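Local coordinates for protein filamentous hemagglutinin (Bordetella pertussis, PDB 1RWR) that probably acts as a cell adhesin exported by the two-partner (type V) secretion pathway, the present fragment being its beta-helical secretion domain, at residues G7-L12 / N34-F39; A75-V80 / G127-N132; I109-L114 / V145-G150; G189-D194 / V233-G238. All coordinates share one frame; numbering follows the deposited sequence.

Contact 1 (G7-L12 / N34-F39)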
# COMPACT_ATOMS: atom_id res chain seq x y z
N GLY A 7 -20.50 1.49 -12.31
CA GLY A 7 -21.53 0.83 -11.52
C GLY A 7 -22.25 1.78 -10.58
O GLY A 7 -22.59 2.89 -10.94
N GLN A 8 -22.46 1.35 -9.33
CA GLN A 8 -23.24 2.16 -8.37
C GLN A 8 -22.39 3.30 -7.78
O GLN A 8 -22.94 4.29 -7.24
CB GLN A 8 -23.84 1.29 -7.27
CG GLN A 8 -24.70 2.05 -6.28
CD GLN A 8 -25.24 1.25 -5.05
OE1 GLN A 8 -26.46 1.35 -4.74
NE2 GLN A 8 -24.34 0.57 -4.32
N THR A 9 -21.06 3.17 -7.86
CA THR A 9 -20.17 4.20 -7.35
C THR A 9 -20.42 5.56 -8.03
O THR A 9 -20.51 5.63 -9.26
CB THR A 9 -18.70 3.77 -7.52
OG1 THR A 9 -18.51 2.49 -6.95
CG2 THR A 9 -17.74 4.69 -6.75
N GLN A 10 -20.56 6.62 -7.24
CA GLN A 10 -20.62 7.96 -7.78
C GLN A 10 -19.54 8.82 -7.21
O GLN A 10 -19.03 8.56 -6.11
CB GLN A 10 -22.00 8.59 -7.51
CG GLN A 10 -23.18 7.76 -8.04
CD GLN A 10 -23.34 7.72 -9.60
OE1 GLN A 10 -22.94 8.63 -10.31
NE2 GLN A 10 -24.00 6.66 -10.10
N VAL A 11 -19.13 9.84 -7.97
CA VAL A 11 -18.15 10.81 -7.50
C VAL A 11 -18.75 12.20 -7.63
O VAL A 11 -19.17 12.61 -8.72
CB VAL A 11 -16.81 10.76 -8.31
CG1 VAL A 11 -15.88 11.85 -7.86
CG2 VAL A 11 -16.13 9.43 -8.16
N LEU A 12 -18.82 12.92 -6.50
CA LEU A 12 -19.23 14.29 -6.48
C LEU A 12 -17.98 15.14 -6.58
O LEU A 12 -17.12 15.15 -5.68
CB LEU A 12 -20.03 14.59 -5.20
CG LEU A 12 -21.23 13.68 -4.98
CD1 LEU A 12 -21.89 14.02 -3.62
CD2 LEU A 12 -22.21 13.88 -6.13
N ASN A 34 -15.56 -0.96 -5.43
CA ASN A 34 -15.79 0.16 -6.30
C ASN A 34 -14.90 0.04 -7.53
O ASN A 34 -13.67 -0.02 -7.39
CB ASN A 34 -15.45 1.44 -5.57
CG ASN A 34 -16.31 1.63 -4.36
OD1 ASN A 34 -17.45 2.10 -4.51
ND2 ASN A 34 -15.86 1.13 -3.17
N LYS A 35 -15.50 -0.07 -8.70
CA LYS A 35 -14.75 -0.14 -9.95
C LYS A 35 -14.71 1.22 -10.56
O LYS A 35 -15.70 1.97 -10.51
CB LYS A 35 -15.35 -1.17 -10.92
CG LYS A 35 -15.10 -2.62 -10.48
CD LYS A 35 -15.87 -3.59 -11.34
CE LYS A 35 -15.66 -5.01 -10.89
NZ LYS A 35 -14.40 -5.59 -11.50
N PHE A 36 -13.57 1.55 -11.14
CA PHE A 36 -13.32 2.82 -11.80
C PHE A 36 -12.66 2.59 -13.14
O PHE A 36 -11.75 1.76 -13.26
CB PHE A 36 -12.33 3.64 -10.99
CG PHE A 36 -12.86 4.15 -9.69
CD1 PHE A 36 -13.41 5.42 -9.62
CD2 PHE A 36 -12.83 3.36 -8.54
CE1 PHE A 36 -13.91 5.91 -8.41
CE2 PHE A 36 -13.32 3.87 -7.35
CZ PHE A 36 -13.86 5.14 -7.29
N GLN A 37 -13.09 3.35 -14.13
CA GLN A 37 -12.37 3.43 -15.40
C GLN A 37 -11.01 4.13 -15.20
O GLN A 37 -10.00 3.69 -15.78
CB GLN A 37 -13.21 4.21 -16.41
CG GLN A 37 -12.77 4.05 -17.83
CD GLN A 37 -12.05 5.26 -18.36
OE1 GLN A 37 -12.51 6.40 -18.17
NE2 GLN A 37 -10.92 5.03 -19.02
N GLN A 38 -11.02 5.20 -14.39
CA GLN A 38 -9.86 5.98 -14.01
C GLN A 38 -9.93 6.32 -12.52
O GLN A 38 -11.00 6.73 -12.02
CB GLN A 38 -9.82 7.30 -14.81
CG GLN A 38 -9.48 7.10 -16.27
CD GLN A 38 -9.28 8.39 -16.98
OE1 GLN A 38 -8.22 9.03 -16.85
NE2 GLN A 38 -10.30 8.82 -17.72
N PHE A 39 -8.83 6.10 -11.81
CA PHE A 39 -8.72 6.49 -10.39
C PHE A 39 -7.42 7.22 -10.11
O PHE A 39 -6.32 6.65 -10.27
CB PHE A 39 -8.84 5.28 -9.47
CG PHE A 39 -8.96 5.65 -8.03
CD1 PHE A 39 -10.21 5.91 -7.49
CD2 PHE A 39 -7.83 5.77 -7.22
CE1 PHE A 39 -10.34 6.29 -6.16
CE2 PHE A 39 -7.95 6.20 -5.90
CZ PHE A 39 -9.21 6.46 -5.38
O HOH W 1 -18.33 0.31 -8.84

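Contact 2 (A75-V80 / G127-N132)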
# COMPACT_ATOMS: atom_id res chain seq x y z
N ALA A 75 -14.16 -2.31 4.71
CA ALA A 75 -13.05 -2.26 3.76
C ALA A 75 -13.60 -1.61 2.50
O ALA A 75 -14.67 -1.96 2.04
CB ALA A 75 -12.52 -3.65 3.44
N ILE A 76 -12.86 -0.66 1.96
CA ILE A 76 -13.23 0.05 0.76
C ILE A 76 -12.13 -0.25 -0.26
O ILE A 76 -10.97 0.09 -0.07
CB ILE A 76 -13.32 1.58 1.05
CG1 ILE A 76 -14.46 1.90 2.05
CG2 ILE A 76 -13.58 2.35 -0.25
CD1 ILE A 76 -14.39 3.28 2.68
N LEU A 77 -12.52 -0.96 -1.33
CA LEU A 77 -11.68 -1.28 -2.44
C LEU A 77 -12.04 -0.40 -3.62
O LEU A 77 -13.21 -0.32 -4.01
CB LEU A 77 -11.99 -2.71 -2.84
CG LEU A 77 -11.35 -3.26 -4.10
CD1 LEU A 77 -9.82 -3.26 -4.07
CD2 LEU A 77 -11.87 -4.69 -4.27
N ALA A 78 -11.04 0.26 -4.18
CA ALA A 78 -11.13 1.00 -5.41
C ALA A 78 -10.27 0.25 -6.40
O ALA A 78 -9.06 0.17 -6.20
CB ALA A 78 -10.57 2.45 -5.22
N GLU A 79 -10.88 -0.31 -7.43
CA GLU A 79 -10.20 -1.11 -8.45
C GLU A 79 -10.32 -0.44 -9.80
O GLU A 79 -11.43 -0.13 -10.21
CB GLU A 79 -10.88 -2.49 -8.58
CG GLU A 79 -10.23 -3.38 -9.61
CD GLU A 79 -11.04 -4.62 -9.96
OE1 GLU A 79 -12.07 -4.87 -9.35
OE2 GLU A 79 -10.58 -5.42 -10.83
N VAL A 80 -9.21 -0.19 -10.47
CA VAL A 80 -9.24 0.36 -11.81
C VAL A 80 -9.38 -0.77 -12.82
O VAL A 80 -8.58 -1.71 -12.82
CB VAL A 80 -7.99 1.19 -12.12
CG1 VAL A 80 -7.93 1.59 -13.61
CG2 VAL A 80 -7.94 2.42 -11.26
N GLY A 127 -2.23 -5.77 -7.91
CA GLY A 127 -2.99 -7.01 -8.04
C GLY A 127 -4.42 -6.83 -8.51
O GLY A 127 -5.07 -5.80 -8.21
N ARG A 128 -4.92 -7.81 -9.27
CA ARG A 128 -6.32 -7.86 -9.60
C ARG A 128 -7.09 -8.50 -8.43
O ARG A 128 -6.79 -9.61 -8.03
CB ARG A 128 -6.51 -8.69 -10.88
CG ARG A 128 -7.91 -8.84 -11.29
CD ARG A 128 -8.53 -7.53 -11.70
NE ARG A 128 -8.01 -7.00 -12.98
CZ ARG A 128 -8.02 -5.73 -13.32
NH1 ARG A 128 -8.49 -4.78 -12.46
NH2 ARG A 128 -7.56 -5.38 -14.51
N PRO A 129 -8.08 -7.79 -7.89
CA PRO A 129 -8.81 -8.33 -6.73
C PRO A 129 -9.79 -9.41 -7.09
O PRO A 129 -10.45 -9.30 -8.10
CB PRO A 129 -9.60 -7.15 -6.20
CG PRO A 129 -9.29 -6.01 -7.08
CD PRO A 129 -8.56 -6.46 -8.27
N SER A 130 -9.85 -10.43 -6.26
CA SER A 130 -10.96 -11.38 -6.24
C SER A 130 -11.64 -11.23 -4.90
O SER A 130 -11.00 -11.46 -3.87
CB SER A 130 -10.43 -12.79 -6.41
OG SER A 130 -10.13 -13.00 -7.77
N VAL A 131 -12.91 -10.86 -4.89
CA VAL A 131 -13.66 -10.60 -3.66
C VAL A 131 -14.79 -11.64 -3.49
O VAL A 131 -15.63 -11.79 -4.37
CB VAL A 131 -14.27 -9.20 -3.69
CG1 VAL A 131 -15.13 -8.95 -2.44
CG2 VAL A 131 -13.19 -8.12 -3.83
N ASN A 132 -14.78 -12.33 -2.36
CA ASN A 132 -15.78 -13.33 -1.98
C ASN A 132 -16.24 -12.97 -0.59
O ASN A 132 -15.65 -13.39 0.39
CB ASN A 132 -15.17 -14.75 -2.02
CG ASN A 132 -16.15 -15.85 -1.54
OD1 ASN A 132 -17.33 -15.78 -1.85
ND2 ASN A 132 -15.65 -16.86 -0.81
O HOH W 2 -12.35 -7.94 -9.20
O HOH W 3 -7.20 -2.72 -15.11

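Contact 3 (I109-L114 / V145-G150)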
# COMPACT_ATOMS: atom_id res chain seq x y z
N ILE A 109 0.83 2.21 -10.04
CA ILE A 109 0.48 3.32 -9.17
C ILE A 109 1.72 4.14 -8.85
O ILE A 109 2.76 3.56 -8.49
CB ILE A 109 -0.13 2.81 -7.85
CG1 ILE A 109 -1.32 1.89 -8.09
CG2 ILE A 109 -0.47 3.98 -6.95
CD1 ILE A 109 -1.85 1.28 -6.79
N SER A 110 1.61 5.46 -8.97
CA SER A 110 2.67 6.33 -8.48
C SER A 110 2.11 7.15 -7.31
O SER A 110 0.93 7.55 -7.32
CB SER A 110 3.20 7.19 -9.63
OG SER A 110 2.18 7.97 -10.15
N VAL A 111 2.96 7.36 -6.30
CA VAL A 111 2.56 7.94 -5.05
C VAL A 111 3.48 9.11 -4.71
O VAL A 111 4.67 8.96 -4.72
CB VAL A 111 2.66 6.89 -3.96
CG1 VAL A 111 2.18 7.42 -2.65
CG2 VAL A 111 1.86 5.63 -4.30
N ASN A 112 2.90 10.26 -4.39
CA ASN A 112 3.72 11.43 -4.03
C ASN A 112 3.08 12.27 -2.94
O ASN A 112 2.14 13.01 -3.19
CB ASN A 112 3.95 12.30 -5.27
CG ASN A 112 5.03 13.35 -5.01
OD1 ASN A 112 6.05 13.04 -4.47
ND2 ASN A 112 4.77 14.60 -5.39
N GLY A 113 3.58 12.15 -1.73
CA GLY A 113 3.06 12.94 -0.62
C GLY A 113 1.65 12.48 -0.21
O GLY A 113 0.69 13.28 -0.19
N LEU A 114 1.54 11.22 0.14
CA LEU A 114 0.27 10.58 0.45
C LEU A 114 0.09 10.47 1.96
O LEU A 114 1.02 10.11 2.66
CB LEU A 114 0.19 9.20 -0.20
CG LEU A 114 -1.18 8.50 -0.19
CD1 LEU A 114 -2.18 9.24 -1.02
CD2 LEU A 114 -1.09 7.05 -0.64
N VAL A 145 4.57 -0.18 -8.38
CA VAL A 145 4.22 0.94 -7.51
C VAL A 145 5.50 1.71 -7.29
O VAL A 145 6.51 1.14 -6.92
CB VAL A 145 3.65 0.50 -6.16
CG1 VAL A 145 3.53 1.69 -5.15
CG2 VAL A 145 2.33 -0.21 -6.35
N THR A 146 5.46 3.00 -7.56
CA THR A 146 6.57 3.90 -7.31
C THR A 146 6.21 4.91 -6.23
O THR A 146 5.22 5.63 -6.34
CB THR A 146 6.93 4.65 -8.60
OG1 THR A 146 7.33 3.72 -9.64
CG2 THR A 146 8.10 5.56 -8.34
N ILE A 147 7.00 4.94 -5.16
CA ILE A 147 6.88 5.95 -4.16
C ILE A 147 7.88 7.04 -4.56
O ILE A 147 9.07 6.81 -4.55
CB ILE A 147 7.19 5.40 -2.73
CG1 ILE A 147 6.29 4.21 -2.35
CG2 ILE A 147 7.05 6.52 -1.73
CD1 ILE A 147 4.86 4.42 -2.57
N GLU A 148 7.35 8.17 -4.97
CA GLU A 148 8.15 9.33 -5.37
C GLU A 148 8.65 10.11 -4.17
O GLU A 148 8.34 9.81 -3.02
CB GLU A 148 7.34 10.24 -6.31
CG GLU A 148 6.85 9.51 -7.55
CD GLU A 148 6.03 10.36 -8.49
OE1 GLU A 148 5.67 11.50 -8.10
OE2 GLU A 148 5.74 9.89 -9.64
N ARG A 149 9.43 11.15 -4.44
CA ARG A 149 10.13 11.87 -3.38
C ARG A 149 9.28 12.43 -2.23
O ARG A 149 9.79 12.58 -1.13
CB ARG A 149 10.95 13.01 -4.00
CG ARG A 149 10.12 14.04 -4.68
CD ARG A 149 10.86 14.89 -5.68
NE ARG A 149 11.67 15.91 -5.04
CZ ARG A 149 12.95 15.77 -4.69
NH1 ARG A 149 13.58 14.61 -4.89
NH2 ARG A 149 13.61 16.78 -4.14
N GLY A 150 8.01 12.77 -2.50
CA GLY A 150 7.07 13.27 -1.49
C GLY A 150 6.70 12.25 -0.41
O GLY A 150 6.33 12.62 0.72
O HOH W 4 4.72 3.20 -10.83
O HOH W 5 3.29 10.51 -10.61

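Contact 4 (G189-D194 / V233-G238)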
# COMPACT_ATOMS: atom_id res chain seq x y z
N GLY A 189 6.61 -9.34 -6.57
CA GLY A 189 6.62 -10.61 -7.30
C GLY A 189 5.22 -11.07 -7.67
O GLY A 189 4.23 -10.40 -7.39
N ALA A 190 5.17 -12.20 -8.37
CA ALA A 190 3.92 -12.80 -8.77
C ALA A 190 3.40 -13.58 -7.60
O ALA A 190 3.93 -14.64 -7.24
CB ALA A 190 4.12 -13.67 -10.01
N ASN A 191 2.40 -12.99 -6.96
CA ASN A 191 1.84 -13.51 -5.73
C ASN A 191 0.34 -13.39 -5.69
O ASN A 191 -0.22 -12.45 -6.21
CB ASN A 191 2.36 -12.73 -4.50
CG ASN A 191 3.83 -12.97 -4.22
OD1 ASN A 191 4.26 -14.08 -3.93
ND2 ASN A 191 4.62 -11.89 -4.28
N ARG A 192 -0.31 -14.31 -5.01
CA ARG A 192 -1.62 -14.03 -4.48
C ARG A 192 -1.37 -13.52 -3.07
O ARG A 192 -0.70 -14.18 -2.26
CB ARG A 192 -2.50 -15.29 -4.39
CG ARG A 192 -3.73 -14.95 -3.52
CD ARG A 192 -4.86 -15.81 -3.73
NE ARG A 192 -5.56 -15.51 -4.97
CZ ARG A 192 -6.79 -15.92 -5.19
NH1 ARG A 192 -7.43 -16.62 -4.26
NH2 ARG A 192 -7.36 -15.66 -6.34
N TYR A 193 -1.90 -12.34 -2.78
CA TYR A 193 -1.84 -11.79 -1.43
C TYR A 193 -3.21 -11.80 -0.80
O TYR A 193 -4.16 -11.18 -1.32
CB TYR A 193 -1.33 -10.37 -1.48
CG TYR A 193 -0.86 -9.75 -0.18
CD1 TYR A 193 0.31 -10.18 0.44
CD2 TYR A 193 -1.55 -8.71 0.40
CE1 TYR A 193 0.78 -9.59 1.60
CE2 TYR A 193 -1.08 -8.11 1.58
CZ TYR A 193 0.09 -8.54 2.15
OH TYR A 193 0.60 -7.92 3.26
N ASP A 194 -3.35 -12.54 0.28
CA ASP A 194 -4.60 -12.56 0.99
C ASP A 194 -4.70 -11.36 1.93
O ASP A 194 -3.92 -11.24 2.87
CB ASP A 194 -4.72 -13.84 1.80
CG ASP A 194 -6.01 -13.87 2.56
OD1 ASP A 194 -7.05 -13.78 1.88
OD2 ASP A 194 -6.11 -13.92 3.79
N VAL A 233 9.53 -8.32 1.04
CA VAL A 233 9.42 -9.64 0.48
C VAL A 233 9.46 -9.55 -1.04
O VAL A 233 8.75 -8.75 -1.63
CB VAL A 233 8.12 -10.34 0.92
CG1 VAL A 233 7.94 -11.67 0.14
CG2 VAL A 233 8.09 -10.56 2.43
N SER A 234 10.29 -10.39 -1.66
CA SER A 234 10.37 -10.54 -3.10
C SER A 234 10.31 -12.03 -3.38
O SER A 234 11.12 -12.80 -2.85
CB SER A 234 11.70 -9.97 -3.60
OG SER A 234 11.85 -10.19 -4.98
N SER A 235 9.32 -12.46 -4.15
CA SER A 235 9.11 -13.88 -4.33
C SER A 235 9.57 -14.44 -5.69
O SER A 235 9.73 -15.67 -5.81
CB SER A 235 7.63 -14.19 -4.01
OG SER A 235 6.87 -13.50 -4.92
N ASP A 236 9.83 -13.60 -6.69
CA ASP A 236 10.25 -14.11 -8.02
C ASP A 236 11.70 -14.60 -7.99
O ASP A 236 12.61 -13.87 -7.57
CB ASP A 236 10.13 -13.06 -9.12
CG ASP A 236 8.68 -12.67 -9.42
OD1 ASP A 236 7.74 -13.36 -8.93
OD2 ASP A 236 8.43 -11.71 -10.15
N SER A 237 11.93 -15.83 -8.46
CA SER A 237 13.27 -16.42 -8.41
C SER A 237 14.27 -15.56 -9.20
O SER A 237 14.02 -15.12 -10.33
CB SER A 237 13.25 -17.84 -8.96
OG SER A 237 14.56 -18.40 -8.97
N GLY A 238 15.39 -15.27 -8.56
CA GLY A 238 16.46 -14.57 -9.25
C GLY A 238 16.41 -13.06 -9.16
O GLY A 238 17.33 -12.39 -9.63
O HOH W 6 6.57 -15.27 -7.41

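Contact 1 (G7-L12 / N34-F39)
One direct hydrogen bond and one water carry the polar half of this contact. T9 has its hydroxyl anti to the carbonyl carbon (chi1 -53°), and OG1 donates to N34 OD1 at 2.7 Å. The donor sits in the carbonyl plane on a lone pair, and the two side chains cross nearly at right angles. OD1 accepts a second bond from the backbone N of A24, while N34 ND2 is held by S32 OG and L77 O, so the buried amide is fixed at both ends. A water donates to T9 OG1 from 2.9 Å and accepts from K35 N, bridging loop and strand where no backbone bond joins them. The apolar half rests on the F36 ring. V11 CG2 meets its edge at F36 CE1, 4.2 Å away, and T9 CG2 comes obliquely to F36 CZ at 3.9 Å. From its own segment, F39 sets CD1 over the centre of one F36 face, at 3.5 Å above the plane. P5, V21 and A78 also pack around F36. Strand 10-12 belongs to a mixed sheet, whereas strand 31-36 is an outermost strand of the long parallel sheet, an arrangement consistent with N-terminal strands capping the end of a parallel beta-helix.

Contact 2 (A75-V80 / G127-N132)
Strands 75-80 and 128-132 run at 132° to one another with their axes 8.2 Å apart at closest, too far for backbone pairing, so side chains make the joint. L77 and E79 both point at the partner strand. The E79 chain, extended from a CG anti to the backbone N, lies obliquely against P129, whose CD is 3.4 Å from OE2. R128 bends at chi2 and chi3 to cross E79 nearly at right angles and forms a salt bridge, NH1 to OE2 at 2.7 Å. That bond uses the anti lone pair of OE2 and is bent, with the carboxylate and guanidinium planes 47° apart. R128 NH1 gives V80 O a straighter bond of 3.1 Å; the oxygen lies in the guanidinium plane, but the nitrogen stands above the carbonyl plane. Water joins R128 NH2 to V80 O, and a second water donates to both E79 OE1 and P129 O. OE1 pairs with K35 and H33, so the buried carboxylate is probably kept ionised. Further along, L77 CD2 meets V131 CG2 tip to tip at 3.7 Å and also touches P129 CB. The arrangement is that of an extra-helical antiparallel sheet laid against a parallel sheet of a beta-helix.

Contact 3 (I109-L114 / V145-G150)
I147 turns CG1 anti to its carbonyl carbon and then folds back at chi2 (-50°), bringing CD1 alongside V111, whose CB is 3.6 Å away. The two side chains point the same way. N112 swings CG anti to its backbone N (chi1 -168°), which carries OD1 to the backbone N of G150 at 2.8 Å, nearly along the C=O axis though bent at the hydrogen. A CB on G150 would collide with N112 OD1 and G113 N, so the close approach depends on the glycine. E148, extended beyond CG, crosses N112 nearly at right angles: OE1 abuts N112 CB at 3.4 Å, while OE2 takes a water bond from a molecule that also binds S110 OG. Another water links T146 OG1 with I109 O. The strands themselves, 109-111 and 145-147, run parallel, 9° apart, in a one-to-one register of I109 with V145, S110 with T146 and V111 with I147. T146 N donates to I109 O at 2.9 Å, V111 N to T146 O at 2.8 Å and E148 N to V111 O at 2.8 Å, each nearly along the carbonyl axis. S110 and T146 share one face; the aliphatic residues share the other, where V111 meets L124 and V152, and V145 meets V162 and A164. N112 ties the corner here; aliphatic residues stacked in register from coil to coil are characteristic of a parallel beta-helix.

Contact 4 (G189-D194 / V233-G238)
The carboxamide of N191 points its tip at the hydroxyl of S235, so that OG sits beyond CG, between the two amide ends and a little off the amide plane. N191 ND2 gives S235 OG a weak, bent hydrogen bond of 2.8 Å, and N191 OD1 lies 2.9 Å from the same oxygen. S235 places that hydroxyl in the crowded position between its backbone N and carbonyl carbon (chi1 62°), while N191 has CG anti to its carbonyl carbon. D236 turns its carboxylate to the backbone at G189 and A190: CG is anti to the carbonyl carbon, and OD1 accepts on its syn lone pair. The bond from A190 N to D236 OD1 is 2.9 Å and almost straight, at 173°. D236 OD1 lies 3.4 Å from G189 CA; a CB there would run into S235 OG and D236 OD1, and at phi 113° would jam against the preceding carbonyl O. A water donates to D236 OD1 and A190 O, each at 2.7 Å, and accepts from S235 OG. D236 OD1 is thus gripped twice, and OD2 makes a salt bridge to R165, probably keeping the acid ionised. N191 ND2 also bonds weakly to A188 O. Here strand 183-188 of the long parallel sheet hands over to extra-helical strand 191-194, and the turn after adjoining strand 229-234 holds the exit, at a corner between neighbouring beta-helix coils.

From the N terminus, strand 31-36 returns to residues 7-12, closing the first loop as contact 1 before contact 2 begins. Contact 2 closes a longer loop when strand 128-132 meets strand 75-80. It crosses contact 3, whose loop opens at 109-114, inside that of contact 2, and closes at 145-150, beyond it. Contact 4 closes last, in series with the others, where residues 233-238 return to 189-194; no contact nests inside another. Contacts 1 and 2 touch, since strands 31-36 and 75-80 are neighbours in the long parallel sheet, which also holds strand 229-234 of contact 4. Strands 128-132 and 191-194 share the antiparallel sheet. Contact 3 lies in another parallel sheet.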